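Long-range contact in phosphonate monoester hydrolase (Ruegeria pomeroyi, PDB 4UPK), which is a hydrolase of the sulfatase family, in the alkaline phosphatase clan: residues A[112-117]-A[393-398]. Numbering follows the deposited sequence.
Sequences PNIATE and DLMPTI
M395 reaches from helix 394-402 to the first turn of helix 114-120, where N113 and T116 form a capping box; both helices belong to the sulfatase-family fold, a mixed beta sheet packed with helices. Take M395 outward from CB, which sits 4.2 Å from I114 CD1. CG lies anti to the backbone N (chi1 154°) and is also close to I114 CD1. Beyond CG the chain is extended and carries the sulfur past the I114 side chain to the backbone at the helix start, with SD 3.7 Å from I114 N; CE touches the carbonyl of N113, 3.6 Å from its C atom. E117 also meets that methyl, its CG 3.8 Å from M395 CE; the end of the E117 side chain leads away, and OE1 makes a salt bridge with K120.

The capping box fixes the backbone that the methionine tip touches. T116 N donates to N113 OD1 from above the carbonyl plane, and N113 N returns a nearly straight bond to T116 OG1 (169°).

I114 answers in the other direction. Its CD1 comes within 3.6 Å of M395 O and packs against I398, the two isoleucine side chains crossing at about a right angle. I398 and L394 also rest on strands 35-41 and 340-346, which seats helix 394-402 against the central sheet; helix 114-120 packs on that helix through I114. No hydrogen bond joins the two segments; the contact rests on van der Waals packing, partly against backbone atoms, and its I398 end closes with I114 CD1 set 3.8 Å from I398 CB.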
loop_
_atom_site.group_PDB
_atom_site.type_symbol
_atom_site.label_atom_id
_atom_site.label_comp_id
_atom_site.label_asym_id
_atom_site.label_seq_id
_atom_site.Cartn_x
_atom_site.Cartn_y
_atom_site.Cartn_z
ATOM N N PRO A 112 5.572 11.466 7.680
ATOM C CA PRO A 112 6.975 11.287 8.046
ATOM C C PRO A 112 7.227 11.715 9.493
ATOM O O PRO A 112 6.664 12.699 9.961
ATOM C CB PRO A 112 7.718 12.183 7.043
ATOM C CG PRO A 112 6.761 12.427 5.951
ATOM C CD PRO A 112 5.432 12.474 6.616
ATOM N N ASN A 113 8.002 10.924 10.229
ATOM C CA ASN A 113 8.301 11.228 11.623
ATOM C C ASN A 113 9.790 11.048 11.881
ATOM O O ASN A 113 10.505 10.594 10.980
ATOM C CB ASN A 113 7.413 10.423 12.594
ATOM C CG ASN A 113 7.547 8.913 12.526
ATOM O OD1 ASN A 113 8.610 8.337 12.759
ATOM N ND2 ASN A 113 6.440 8.227 12.314
ATOM N N ILE A 114 10.272 11.428 13.086
ATOM C CA ILE A 114 11.686 11.304 13.459
ATOM C C ILE A 114 12.211 9.855 13.330
ATOM O O ILE A 114 13.318 9.675 12.851
ATOM C CB ILE A 114 12.020 11.993 14.830
ATOM C CG1 ILE A 114 13.551 12.144 15.081
ATOM C CG2 ILE A 114 11.320 11.324 16.022
ATOM C CD1 ILE A 114 14.271 13.146 14.169
ATOM N N ALA A 115 11.407 8.842 13.698
ATOM C CA ALA A 115 11.803 7.432 13.639
ATOM C C ALA A 115 11.931 6.911 12.196
ATOM O O ALA A 115 12.954 6.313 11.852
ATOM C CB ALA A 115 10.844 6.572 14.450
ATOM N N THR A 116 10.920 7.179 11.341
ATOM C CA THR A 116 10.929 6.769 9.930
ATOM C C THR A 116 12.106 7.394 9.177
ATOM O O THR A 116 12.764 6.716 8.387
ATOM C CB THR A 116 9.594 7.080 9.243
ATOM O OG1 THR A 116 9.313 8.477 9.350
ATOM C CG2 THR A 116 8.437 6.246 9.792
ATOM N N GLU A 117 12.385 8.677 9.455
ATOM C CA GLU A 117 13.477 9.413 8.829
ATOM C C GLU A 117 14.844 8.980 9.344
ATOM O O GLU A 117 15.763 8.875 8.538
ATOM C CB GLU A 117 13.250 10.932 8.886
ATOM C CG GLU A 117 11.999 11.423 8.168
ATOM C CD GLU A 117 11.615 10.745 6.868
ATOM O OE1 GLU A 117 12.254 11.033 5.828
ATOM O OE2 GLU A 117 10.663 9.928 6.890
ATOM N N ASP A 393 10.735 22.345 15.952
ATOM C CA ASP A 393 12.130 22.584 15.570
ATOM C C ASP A 393 13.078 21.457 16.003
ATOM O O ASP A 393 14.236 21.444 15.594
ATOM C CB ASP A 393 12.621 23.914 16.175
ATOM C CG ASP A 393 11.892 25.161 15.723
ATOM O OD1 ASP A 393 11.182 25.102 14.675
ATOM O OD2 ASP A 393 12.029 26.198 16.401
ATOM N N LEU A 394 12.596 20.513 16.821
ATOM C CA LEU A 394 13.443 19.437 17.338
ATOM C C LEU A 394 13.777 18.356 16.303
ATOM O O LEU A 394 14.957 18.072 16.089
ATOM C CB LEU A 394 12.855 18.876 18.639
ATOM C CG LEU A 394 13.261 19.560 19.958
ATOM C CD1 LEU A 394 12.930 21.036 19.982
ATOM C CD2 LEU A 394 12.549 18.916 21.115
ATOM N N MET A 395 12.753 17.794 15.628
ATOM C CA MET A 395 12.930 16.792 14.571
ATOM C C MET A 395 13.927 17.297 13.485
ATOM O O MET A 395 14.898 16.586 13.229
ATOM C CB MET A 395 11.569 16.324 13.964
ATOM C CG MET A 395 11.680 15.816 12.532
ATOM S SD MET A 395 10.228 14.920 12.022
ATOM C CE MET A 395 10.785 14.180 10.506
ATOM N N PRO A 396 13.753 18.512 12.877
ATOM C CA PRO A 396 14.720 18.962 11.860
ATOM C C PRO A 396 16.141 19.188 12.378
ATOM O O PRO A 396 17.085 19.021 11.609
ATOM C CB PRO A 396 14.079 20.238 11.291
ATOM C CG PRO A 396 13.193 20.721 12.362
ATOM C CD PRO A 396 12.652 19.491 13.022
ATOM N N THR A 397 16.309 19.508 13.678
ATOM C CA THR A 397 17.624 19.683 14.295
ATOM C C THR A 397 18.399 18.339 14.292
ATOM O O THR A 397 19.573 18.300 13.911
ATOM C CB THR A 397 17.478 20.272 15.691
ATOM O OG1 THR A 397 16.727 21.482 15.626
ATOM C CG2 THR A 397 18.827 20.540 16.364
ATOM N N ILE A 398 17.719 17.248 14.703
ATOM C CA ILE A 398 18.280 15.902 14.792
ATOM C C ILE A 398 18.688 15.418 13.417
ATOM O O ILE A 398 19.842 15.026 13.247
ATOM C CB ILE A 398 17.325 14.901 15.534
ATOM C CG1 ILE A 398 17.037 15.358 16.993
ATOM C CG2 ILE A 398 17.886 13.467 15.502
ATOM C CD1 ILE A 398 15.680 14.860 17.564
#